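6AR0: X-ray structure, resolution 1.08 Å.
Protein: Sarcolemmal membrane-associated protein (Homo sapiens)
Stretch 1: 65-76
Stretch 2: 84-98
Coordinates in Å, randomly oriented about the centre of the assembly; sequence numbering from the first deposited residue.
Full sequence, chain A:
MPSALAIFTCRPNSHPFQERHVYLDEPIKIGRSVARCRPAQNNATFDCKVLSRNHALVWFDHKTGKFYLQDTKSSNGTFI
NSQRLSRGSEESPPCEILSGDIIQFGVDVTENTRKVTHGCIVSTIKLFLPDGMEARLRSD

Stretch 1, residues 65-76: GKFYLQDTKSSN
Stretch 2 84-98: RLSRGSEESPPCEIL

Antiparallel pairing puts side chains alternately on the two faces of a sheet, and each face can then be given its own chemistry. In this sarcolemmal membrane-associated protein, the segment 66-71 runs against 95-97 in extended conformation, their directions 128° apart. Leu69 and Cys95 form the hydrogen-bonded pair: Leu69 N to Cys95 O and Cys95 N to Leu69 O are both 2.9 Å. Farther along, Ile97 N reaches Phe67 O at 3.0 Å.

The most covered residues, Leu69, Ile97 and Glu96, show the division. Leu69 (t, p) and Ile97 (p, t), both buried, lie on the same face, where Leu69 CB lies 3.9 Å from Ile97 CG2, and Leu69 CG lies 4.2 Å from Leu85 CD1. Glu96 (t, t) occupies the other face with Tyr68 (m); these two form the non-hydrogen-bonded pair, CA to CA 4.3 Å. The Glu96 carboxylate meets Lys66 (m, t, t, m) in a salt bridge, NZ to OE1 2.8 Å.

Past the Leu69-Cys95 pair, side chains supplement backbone pairing. Extended Gln70 (t, t) donates from NE2 to Ser92 O at 2.8 Å, while Ser92 OG (chi1 p) accepts from Asp71 N at 2.9 Å. Finally, the type II turn Arg87-Glu90 presents Ser89 N to Ser74 O at 2.8 Å.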

# COMPACT_ATOMS: atom_id res chain seq x y z
N GLY A 65 19.02 1.26 3.22
CA GLY A 65 18.58 0.16 2.38
C GLY A 65 17.28 -0.46 2.83
O GLY A 65 16.94 -1.55 2.36
N LYS A 66 16.53 0.21 3.70
CA LYS A 66 15.27 -0.31 4.22
C LYS A 66 14.09 0.39 3.56
O LYS A 66 14.16 1.57 3.19
CB LYS A 66 15.19 -0.11 5.74
CG LYS A 66 16.15 -0.94 6.59
CD LYS A 66 15.92 -0.72 8.11
CE LYS A 66 16.77 -1.66 8.96
NZ LYS A 66 16.32 -3.07 8.83
N PHE A 67 12.99 -0.34 3.44
CA PHE A 67 11.73 0.15 2.90
C PHE A 67 10.73 0.27 4.05
O PHE A 67 10.71 -0.57 4.96
CB PHE A 67 11.17 -0.83 1.87
CG PHE A 67 11.99 -0.96 0.62
CD1 PHE A 67 11.61 -0.32 -0.54
CD2 PHE A 67 13.13 -1.75 0.60
CE1 PHE A 67 12.37 -0.47 -1.71
CE2 PHE A 67 13.88 -1.89 -0.56
CZ PHE A 67 13.49 -1.26 -1.70
N TYR A 68 9.85 1.27 3.95
CA TYR A 68 8.90 1.53 5.01
C TYR A 68 7.52 1.83 4.47
O TYR A 68 7.35 2.37 3.37
CB TYR A 68 9.31 2.74 5.85
CG TYR A 68 10.57 2.50 6.63
CD1 TYR A 68 10.51 1.91 7.89
CD2 TYR A 68 11.79 2.83 6.11
CE1 TYR A 68 11.65 1.69 8.62
CE2 TYR A 68 12.96 2.61 6.84
CZ TYR A 68 12.87 2.03 8.10
OH TYR A 68 13.99 1.80 8.85
N LEU A 69 6.53 1.53 5.30
CA LEU A 69 5.13 1.88 5.10
C LEU A 69 4.62 2.57 6.36
O LEU A 69 4.93 2.15 7.48
CB LEU A 69 4.34 0.59 4.85
CG LEU A 69 2.84 0.69 4.58
CD1 LEU A 69 2.57 1.50 3.32
CD2 LEU A 69 2.23 -0.70 4.45
N GLN A 70 3.86 3.64 6.18
CA GLN A 70 3.29 4.38 7.30
C GLN A 70 1.83 4.69 7.01
O GLN A 70 1.50 5.21 5.94
CB GLN A 70 4.06 5.69 7.51
CG GLN A 70 3.57 6.50 8.67
CD GLN A 70 4.44 7.70 8.90
OE1 GLN A 70 4.95 8.30 7.96
NE2 GLN A 70 4.62 8.05 10.16
N ASP A 71 0.96 4.41 7.98
CA ASP A 71 -0.44 4.80 7.87
C ASP A 71 -0.56 6.27 8.24
O ASP A 71 -0.07 6.70 9.30
CB ASP A 71 -1.29 3.94 8.81
CG ASP A 71 -2.76 4.23 8.67
OD1 ASP A 71 -3.16 5.39 8.94
OD2 ASP A 71 -3.49 3.30 8.26
N THR A 72 -1.17 7.06 7.36
CA THR A 72 -1.32 8.51 7.57
C THR A 72 -2.75 8.87 7.96
O THR A 72 -3.43 9.65 7.30
CB THR A 72 -0.85 9.27 6.33
OG1 THR A 72 -1.63 8.88 5.20
CG2 THR A 72 0.60 9.01 6.04
N LYS A 73 -3.21 8.30 9.07
CA LYS A 73 -4.55 8.56 9.61
C LYS A 73 -5.65 8.03 8.69
O LYS A 73 -6.67 8.69 8.48
CB LYS A 73 -4.76 10.05 9.91
CG LYS A 73 -3.67 10.66 10.77
CD LYS A 73 -4.01 12.07 11.21
CE LYS A 73 -2.88 12.68 12.03
NZ LYS A 73 -1.67 12.98 11.22
N SER A 74 -5.46 6.83 8.15
CA SER A 74 -6.51 6.24 7.33
C SER A 74 -7.73 5.95 8.20
O SER A 74 -7.62 5.63 9.39
CB SER A 74 -6.05 4.93 6.68
OG SER A 74 -6.03 3.86 7.60
N SER A 75 -8.90 6.03 7.58
CA SER A 75 -10.12 5.69 8.30
C SER A 75 -10.21 4.20 8.58
O SER A 75 -10.62 3.81 9.69
CB SER A 75 -11.34 6.13 7.49
OG SER A 75 -11.32 7.53 7.26
N ASN A 76 -9.84 3.36 7.61
CA ASN A 76 -10.17 1.93 7.68
C ASN A 76 -8.98 1.00 7.85
O ASN A 76 -9.18 -0.23 7.91
CB ASN A 76 -11.00 1.52 6.46
CG ASN A 76 -12.36 2.18 6.46
OD1 ASN A 76 -13.01 2.30 7.50
ND2 ASN A 76 -12.79 2.62 5.29
N ARG A 84 -2.39 -4.58 11.92
CA ARG A 84 -2.82 -3.21 11.66
C ARG A 84 -1.81 -2.21 12.21
O ARG A 84 -1.37 -2.32 13.36
CB ARG A 84 -4.19 -2.97 12.30
CG ARG A 84 -4.80 -1.64 11.93
CD ARG A 84 -6.25 -1.55 12.33
NE ARG A 84 -6.80 -0.25 11.97
CZ ARG A 84 -8.06 -0.02 11.66
NH1 ARG A 84 -8.96 -1.00 11.69
NH2 ARG A 84 -8.43 1.19 11.30
N LEU A 85 -1.47 -1.21 11.41
CA LEU A 85 -0.41 -0.29 11.80
C LEU A 85 -0.87 0.75 12.82
O LEU A 85 -0.09 1.13 13.69
CB LEU A 85 0.16 0.41 10.58
CG LEU A 85 0.70 -0.51 9.50
CD1 LEU A 85 1.54 0.27 8.51
CD2 LEU A 85 1.48 -1.69 10.07
N SER A 86 -2.12 1.22 12.71
CA SER A 86 -2.63 2.24 13.63
C SER A 86 -4.15 2.13 13.72
O SER A 86 -4.82 1.60 12.84
CB SER A 86 -2.23 3.64 13.17
OG SER A 86 -2.68 3.87 11.86
N ARG A 87 -4.68 2.68 14.81
CA ARG A 87 -6.12 2.82 14.97
C ARG A 87 -6.70 3.69 13.86
O ARG A 87 -6.01 4.52 13.27
CB ARG A 87 -6.43 3.57 16.25
CG ARG A 87 -6.36 2.74 17.48
CD ARG A 87 -6.91 3.56 18.63
NE ARG A 87 -7.41 2.74 19.73
CZ ARG A 87 -6.65 2.28 20.71
NH1 ARG A 87 -5.34 2.54 20.74
NH2 ARG A 87 -7.19 1.55 21.67
N GLY A 88 -8.01 3.55 13.66
CA GLY A 88 -8.73 4.41 12.75
C GLY A 88 -8.44 5.88 13.01
O GLY A 88 -8.50 6.35 14.15
N SER A 89 -8.12 6.60 11.95
CA SER A 89 -7.88 8.04 11.98
C SER A 89 -6.66 8.43 12.81
O SER A 89 -6.55 9.58 13.23
CB SER A 89 -9.13 8.80 12.41
OG SER A 89 -10.20 8.53 11.52
N GLU A 90 -5.73 7.51 13.04
CA GLU A 90 -4.49 7.80 13.73
C GLU A 90 -3.29 7.43 12.87
O GLU A 90 -3.37 6.56 12.01
CB GLU A 90 -4.43 7.04 15.06
CG GLU A 90 -5.55 7.43 16.00
CD GLU A 90 -5.33 6.94 17.42
OE1 GLU A 90 -4.27 6.34 17.69
OE2 GLU A 90 -6.23 7.15 18.27
N GLU A 91 -2.18 8.12 13.10
CA GLU A 91 -0.95 7.91 12.35
C GLU A 91 -0.17 6.76 12.99
O GLU A 91 -0.14 6.63 14.22
CB GLU A 91 -0.11 9.19 12.37
CG GLU A 91 1.09 9.18 11.44
CD GLU A 91 1.94 10.43 11.58
OE1 GLU A 91 2.42 10.70 12.70
OE2 GLU A 91 2.13 11.14 10.57
N SER A 92 0.46 5.94 12.15
CA SER A 92 1.38 4.94 12.67
C SER A 92 2.80 5.46 12.62
O SER A 92 3.10 6.42 11.91
CB SER A 92 1.30 3.65 11.85
OG SER A 92 2.00 3.74 10.61
N PRO A 93 3.72 4.84 13.35
CA PRO A 93 5.13 5.06 13.07
C PRO A 93 5.50 4.43 11.74
O PRO A 93 4.72 3.63 11.19
CB PRO A 93 5.84 4.34 14.22
CG PRO A 93 4.89 3.33 14.69
CD PRO A 93 3.51 3.81 14.38
N PRO A 94 6.66 4.75 11.18
CA PRO A 94 7.16 3.99 10.04
C PRO A 94 7.32 2.52 10.42
O PRO A 94 7.87 2.21 11.47
CB PRO A 94 8.51 4.64 9.74
CG PRO A 94 8.41 6.01 10.34
CD PRO A 94 7.59 5.82 11.58
N CYS A 95 6.88 1.63 9.55
CA CYS A 95 6.94 0.19 9.78
C CYS A 95 7.69 -0.43 8.61
O CYS A 95 7.31 -0.25 7.45
CB CYS A 95 5.54 -0.39 9.90
SG CYS A 95 4.65 0.13 11.37
N GLU A 96 8.77 -1.14 8.90
CA GLU A 96 9.59 -1.70 7.83
C GLU A 96 8.85 -2.82 7.11
O GLU A 96 8.22 -3.70 7.73
CB GLU A 96 10.90 -2.25 8.40
CG GLU A 96 11.80 -2.77 7.31
CD GLU A 96 13.18 -3.22 7.76
OE1 GLU A 96 13.49 -3.16 8.96
OE2 GLU A 96 13.98 -3.62 6.87
N ILE A 97 8.93 -2.79 5.78
CA ILE A 97 8.38 -3.81 4.90
C ILE A 97 9.51 -4.55 4.21
O ILE A 97 10.58 -3.99 3.91
CB ILE A 97 7.35 -3.26 3.90
CG1 ILE A 97 7.90 -2.04 3.15
CG2 ILE A 97 6.05 -2.90 4.63
CD1 ILE A 97 7.05 -1.59 1.95
N LEU A 98 9.28 -5.85 3.97
CA LEU A 98 10.25 -6.75 3.37
C LEU A 98 9.63 -7.34 2.11
O LEU A 98 8.40 -7.37 1.94
CB LEU A 98 10.66 -7.86 4.34
CG LEU A 98 11.33 -7.44 5.65
CD1 LEU A 98 11.74 -8.68 6.40
CD2 LEU A 98 12.50 -6.50 5.49
O HOH W 1 13.28 -3.18 4.23
O HOH W 2 -3.75 1.28 10.23
O HOH W 3 -6.34 3.21 10.61
O HOH W 4 -11.87 5.63 11.48
O HOH W 5 -11.23 1.61 11.94
O HOH W 6 -11.16 -1.01 9.78